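Local structure of Succinylglutamatedesuccinylase/aspartoacylase (3CDX) at residues A[46-51]-A[83-88]; A[52-57]-A[240-245]. The protein probably hydrolyses non-peptide carbon-nitrogen bonds in linear amides as a metal-dependent enzyme of the succinylglutamate desuccinylase/aspartoacylase family, and carries a bound calcium ion in the crystal. All coordinates share one frame; numbering follows the deposited sequence.

Contact 1. Residues A[46-51]-A[83-88]; sequences TVVKNG and EEVQGR
Asn50 and Gly87 face each other as an antiparallel hydrogen-bonded pair, with Gly87 N to Asn50 O at 2.7 Å and Asn50 N to Gly87 O at 3.1 Å; Lys49 and Arg88 follow as the non-hydrogen-bonded pair. The side chain of Asn50 adds a third bond. With CG anti to the backbone N (chi1 -173°), its amide reaches past the end of the pairing, and ND2 gives a proton to Val85 O at 2.8 Å, the acceptor lying close to the amide plane. An amide suits this place because it brings an N-H to a carbonyl that precedes the paired strand. An alanine here would probably leave Val85 O without this donor and free the chain before Gly87 to shift. These bonds tie the end of strand 40-50 to the start of strand 87-92, which also pairs in parallel with strand 55-60, in a protein whose catalytic region belongs to the zinc-exopeptidase clan. Gly87 has a positive phi (133°) at which a CB would jam against the preceding carbonyl, so glycine fits. Gly87 O is also 2.7 Å from a water that lies within hydrogen-bonding distance of Gly51 O too. On the face of Val48, CG1 meets Val85 CG2 at 3.8 Å; branched residues serve both the extended backbone and the buried surface. On the other face Val47 CG2 lies against the aliphatic part of Arg88, 3.8 Å from CG. Beyond that apolar stem, the guanidinium bonds to Phe17 O and Thr55 OG1. The amide of Gln86 is turned 73° from that of Asn50, while its OE1 accepts from Ser52 N.

Contact 2. Residues A[52-57]-A[240-245]; sequences SGPTVL and MGVIEG
Pro54 presents its ring to both Met240 and Val242, and no direct hydrogen bond joins residues 52-57 to 240-245. The CG corner of the ring does most of the touching: it lies 3.6 Å from Met240 O and 3.9 Å from Met240 CE. The methionine chain folds back to bring CE there. Its CG is anti to the carbonyl carbon, and further bends at chi2 (-71°) and chi3 (-65°) carry first SD and then CE round, leaving the terminal methyl against Pro54 CB and CG. An unbranched, flexible thioether suits a place where the chain must bend back to lay its methyl on a rigid ring. Val242 has CG2 anti to its carbonyl carbon, and that methyl meets Pro54 CG at 3.9 Å as well as Val56 CG2 at 4.1 Å. Val56 CG2 also approaches Met240 CG, and a beta-branched residue suits an extended strand that faces an apolar loop. Gly241 turns the chain between Met240 and Val242; its positive phi belongs to a Schellman motif ending the preceding helix, and its O lies, like Ser52 O, within hydrogen-bonding distance of one water. The loop that follows helix 223-239 thus covers the beginning of strand 55-60, where Val56 also packs on Leu237 of that helix, Met240 reaches Ile144 of strand 144-148, and Val242 touches Val89 of strand 87-92.

Strand 87-92 connects the two contacts: it pairs antiparallel with strand 40-50 in contact 1 and parallel with strand 55-60, the strand of contact 2. Their centres are 8 Å apart, and a probable hydrogen bond from Gln86 N to Val242 O, 2.7 Å long, joins them directly, as does packing of Val85 on Val242. Both are partly buried, away from the calcium site, but their chemistry differs. Contact 1 joins adjacent strands through hydrogen bonds of the backbone and of a side-chain amide, with exposed residues towards its loop end. Contact 2 lays a helix-following loop over a strand, and apolar side chains carry it, none of its four touching residues being exposed.

Contact 1. Residues A[46-51]-A[83-88]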
loop_
_atom_site.group_PDB
_atom_site.type_symbol
_atom_site.label_atom_id
_atom_site.label_comp_id
_atom_site.label_asym_id
_atom_site.label_seq_id
_atom_site.Cartn_x
_atom_site.Cartn_y
_atom_site.Cartn_z
ATOM N N THR A 46 -30.589 -13.470 11.428
ATOM C CA THR A 46 -31.548 -14.001 12.387
ATOM C C THR A 46 -32.938 -13.813 11.776
ATOM O O THR A 46 -33.263 -12.739 11.230
ATOM C CB THR A 46 -31.482 -13.287 13.776
ATOM O OG1 THR A 46 -30.150 -13.360 14.299
ATOM C CG2 THR A 46 -32.413 -13.973 14.801
ATOM N N VAL A 47 -33.741 -14.876 11.831
ATOM C CA VAL A 47 -35.125 -14.840 11.332
ATOM C C VAL A 47 -36.017 -15.374 12.424
ATOM O O VAL A 47 -35.721 -16.427 13.030
ATOM C CB VAL A 47 -35.340 -15.616 9.994
ATOM C CG1 VAL A 47 -35.062 -17.110 10.165
ATOM C CG2 VAL A 47 -36.774 -15.415 9.455
ATOM N N VAL A 48 -37.072 -14.605 12.704
ATOM C CA VAL A 48 -38.152 -15.033 13.592
ATOM C C VAL A 48 -39.431 -15.094 12.743
ATOM O O VAL A 48 -39.823 -14.107 12.107
ATOM C CB VAL A 48 -38.332 -14.067 14.815
ATOM C CG1 VAL A 48 -39.503 -14.486 15.678
ATOM C CG2 VAL A 48 -37.069 -14.004 15.661
ATOM N N LYS A 49 -40.068 -16.262 12.739
ATOM C CA LYS A 49 -41.330 -16.448 12.039
ATOM C C LYS A 49 -42.366 -17.062 12.992
ATOM O O LYS A 49 -42.109 -18.053 13.658
ATOM C CB LYS A 49 -41.126 -17.305 10.790
ATOM C CG LYS A 49 -42.356 -17.431 9.869
ATOM C CD LYS A 49 -42.062 -18.325 8.672
ATOM C CE LYS A 49 -43.278 -19.157 8.245
ATOM N NZ LYS A 49 -44.392 -18.315 7.807
ATOM N N ASN A 50 -43.539 -16.447 13.046
ATOM C CA ASN A 50 -44.658 -16.968 13.828
ATOM C C ASN A 50 -45.959 -16.453 13.258
ATOM O O ASN A 50 -46.075 -15.274 12.863
ATOM C CB ASN A 50 -44.546 -16.534 15.295
ATOM C CG ASN A 50 -45.603 -17.185 16.205
ATOM O OD1 ASN A 50 -45.684 -18.403 16.313
ATOM N ND2 ASN A 50 -46.388 -16.355 16.888
ATOM N N GLY A 51 -46.942 -17.347 13.217
ATOM C CA GLY A 51 -48.324 -16.967 12.971
ATOM C C GLY A 51 -48.473 -16.398 11.594
ATOM O O GLY A 51 -47.952 -16.958 10.625
ATOM N N GLU A 83 -42.802 -16.007 19.756
ATOM C CA GLU A 83 -44.106 -15.806 20.349
ATOM C C GLU A 83 -44.589 -14.350 20.386
ATOM O O GLU A 83 -45.789 -14.121 20.561
ATOM C CB GLU A 83 -44.135 -16.424 21.749
ATOM C CG GLU A 83 -43.477 -15.551 22.790
ATOM C CD GLU A 83 -43.029 -16.340 23.991
ATOM O OE1 GLU A 83 -42.236 -17.296 23.818
ATOM O OE2 GLU A 83 -43.465 -15.997 25.116
ATOM N N GLU A 84 -43.701 -13.363 20.238
ATOM C CA GLU A 84 -44.179 -11.963 20.167
ATOM C C GLU A 84 -44.553 -11.554 18.740
ATOM O O GLU A 84 -45.015 -10.424 18.509
ATOM C CB GLU A 84 -43.136 -10.954 20.673
ATOM C CG GLU A 84 -42.286 -11.348 21.872
ATOM C CD GLU A 84 -41.072 -10.440 22.011
ATOM O OE1 GLU A 84 -41.269 -9.225 22.242
ATOM O OE2 GLU A 84 -39.922 -10.933 21.885
ATOM N N VAL A 85 -44.341 -12.462 17.793
ATOM C CA VAL A 85 -44.364 -12.139 16.361
ATOM C C VAL A 85 -45.576 -12.687 15.606
ATOM O O VAL A 85 -45.954 -13.850 15.781
ATOM C CB VAL A 85 -43.023 -12.579 15.712
ATOM C CG1 VAL A 85 -43.104 -12.725 14.200
ATOM C CG2 VAL A 85 -41.937 -11.597 16.107
ATOM N N GLN A 86 -46.190 -11.821 14.797
ATOM C CA GLN A 86 -47.226 -12.216 13.842
ATOM C C GLN A 86 -46.835 -11.832 12.426
ATOM O O GLN A 86 -47.130 -10.733 11.934
ATOM C CB GLN A 86 -48.616 -11.682 14.238
ATOM C CG GLN A 86 -49.208 -12.365 15.478
ATOM C CD GLN A 86 -49.637 -13.806 15.235
ATOM O OE1 GLN A 86 -50.178 -14.141 14.170
ATOM N NE2 GLN A 86 -49.397 -14.671 16.220
ATOM N N GLY A 87 -46.127 -12.760 11.786
ATOM C CA GLY A 87 -45.515 -12.504 10.506
ATOM C C GLY A 87 -44.073 -12.987 10.517
ATOM O O GLY A 87 -43.779 -14.094 10.973
ATOM N N ARG A 88 -43.165 -12.137 10.030
ATOM C CA ARG A 88 -41.764 -12.544 9.857
ATOM C C ARG A 88 -40.841 -11.340 9.908
ATOM O O ARG A 88 -41.101 -10.322 9.252
ATOM C CB ARG A 88 -41.565 -13.327 8.555
ATOM C CG ARG A 88 -40.156 -13.954 8.417
ATOM C CD ARG A 88 -40.030 -14.919 7.231
ATOM N NE ARG A 88 -40.599 -14.328 6.025
ATOM C CZ ARG A 88 -40.700 -14.943 4.853
ATOM N NH1 ARG A 88 -41.257 -14.306 3.835
ATOM N NH2 ARG A 88 -40.255 -16.186 4.692
HETATM O O HOH W 1 -45.412 -15.847 9.826
#

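Contact 2. Residues A[52-57]-A[240-245]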
loop_
_atom_site.group_PDB
_atom_site.type_symbol
_atom_site.label_atom_id
_atom_site.label_comp_id
_atom_site.label_asym_id
_atom_site.label_seq_id
_atom_site.Cartn_x
_atom_site.Cartn_y
_atom_site.Cartn_z
ATOM N N SER A 52 -49.124 -15.244 11.526
ATOM C CA SER A 52 -49.550 -14.693 10.267
ATOM C C SER A 52 -49.302 -13.186 10.180
ATOM O O SER A 52 -49.731 -12.415 11.050
ATOM C CB SER A 52 -51.047 -14.990 10.080
ATOM O OG SER A 52 -51.361 -15.157 8.714
ATOM N N GLY A 53 -48.645 -12.755 9.112
ATOM C CA GLY A 53 -48.375 -11.315 8.915
ATOM C C GLY A 53 -47.322 -11.047 7.859
ATOM O O GLY A 53 -46.845 -11.988 7.212
ATOM N N PRO A 54 -46.986 -9.759 7.657
ATOM C CA PRO A 54 -46.034 -9.322 6.641
ATOM C C PRO A 54 -44.584 -9.577 7.077
ATOM O O PRO A 54 -44.318 -9.923 8.258
ATOM C CB PRO A 54 -46.322 -7.824 6.511
ATOM C CG PRO A 54 -46.838 -7.416 7.840
ATOM C CD PRO A 54 -47.566 -8.620 8.397
ATOM N N THR A 55 -43.659 -9.456 6.122
ATOM C CA THR A 55 -42.255 -9.673 6.443
ATOM C C THR A 55 -41.595 -8.309 6.540
ATOM O O THR A 55 -41.718 -7.516 5.616
ATOM C CB THR A 55 -41.547 -10.564 5.396
ATOM O OG1 THR A 55 -42.053 -11.912 5.479
ATOM C CG2 THR A 55 -39.984 -10.584 5.629
ATOM N N VAL A 56 -40.902 -8.055 7.658
ATOM C CA VAL A 56 -40.097 -6.840 7.817
ATOM C C VAL A 56 -38.617 -7.162 7.721
ATOM O O VAL A 56 -38.102 -7.959 8.480
ATOM C CB VAL A 56 -40.387 -6.141 9.174
ATOM C CG1 VAL A 56 -39.464 -4.951 9.372
ATOM C CG2 VAL A 56 -41.896 -5.744 9.264
ATOM N N LEU A 57 -37.924 -6.522 6.783
ATOM C CA LEU A 57 -36.493 -6.769 6.628
ATOM C C LEU A 57 -35.717 -5.571 7.141
ATOM O O LEU A 57 -35.939 -4.438 6.688
ATOM C CB LEU A 57 -36.148 -7.102 5.176
ATOM C CG LEU A 57 -34.678 -7.042 4.720
ATOM C CD1 LEU A 57 -33.802 -8.150 5.350
ATOM C CD2 LEU A 57 -34.610 -7.057 3.198
ATOM N N MET A 240 -46.601 -2.338 11.532
ATOM C CA MET A 240 -46.951 -3.307 10.522
ATOM C C MET A 240 -47.827 -4.419 11.086
ATOM O O MET A 240 -48.278 -5.287 10.328
ATOM C CB MET A 240 -45.687 -3.867 9.852
ATOM C CG MET A 240 -44.980 -2.822 8.995
ATOM S SD MET A 240 -45.771 -2.310 7.457
ATOM C CE MET A 240 -45.680 -3.886 6.599
ATOM N N GLY A 241 -48.040 -4.376 12.407
ATOM C CA GLY A 241 -48.843 -5.361 13.137
ATOM C C GLY A 241 -48.152 -6.685 13.379
ATOM O O GLY A 241 -48.807 -7.718 13.565
ATOM N N VAL A 242 -46.816 -6.664 13.394
ATOM C CA VAL A 242 -46.001 -7.876 13.568
ATOM C C VAL A 242 -45.771 -8.154 15.063
ATOM O O VAL A 242 -45.671 -9.290 15.482
ATOM C CB VAL A 242 -44.660 -7.773 12.750
ATOM C CG1 VAL A 242 -43.731 -8.948 13.005
ATOM C CG2 VAL A 242 -44.970 -7.652 11.282
ATOM N N ILE A 243 -45.692 -7.096 15.864
ATOM C CA ILE A 243 -45.660 -7.244 17.300
ATOM C C ILE A 243 -46.709 -6.320 17.907
ATOM O O ILE A 243 -47.175 -5.384 17.261
ATOM C CB ILE A 243 -44.249 -6.940 17.912
ATOM C CG1 ILE A 243 -43.994 -5.435 17.957
ATOM C CG2 ILE A 243 -43.142 -7.681 17.118
ATOM C CD1 ILE A 243 -42.647 -5.035 18.509
ATOM N N GLU A 244 -47.043 -6.577 19.169
ATOM C CA GLU A 244 -48.127 -5.874 19.864
ATOM C C GLU A 244 -47.733 -4.426 20.219
ATOM O O GLU A 244 -46.582 -4.137 20.605
ATOM C CB GLU A 244 -48.547 -6.660 21.119
ATOM C CG GLU A 244 -48.979 -8.133 20.841
ATOM C CD GLU A 244 -48.821 -9.089 22.071
ATOM O OE1 GLU A 244 -49.595 -8.914 23.056
ATOM O OE2 GLU A 244 -47.930 -10.014 22.038
ATOM N N GLY A 245 -48.694 -3.521 20.059
ATOM C CA GLY A 245 -48.569 -2.186 20.588
ATOM C C GLY A 245 -48.717 -1.168 19.507
ATOM O O GLY A 245 -49.015 -1.511 18.365
HETATM O O HOH W 2 -49.846 -9.639 11.768
#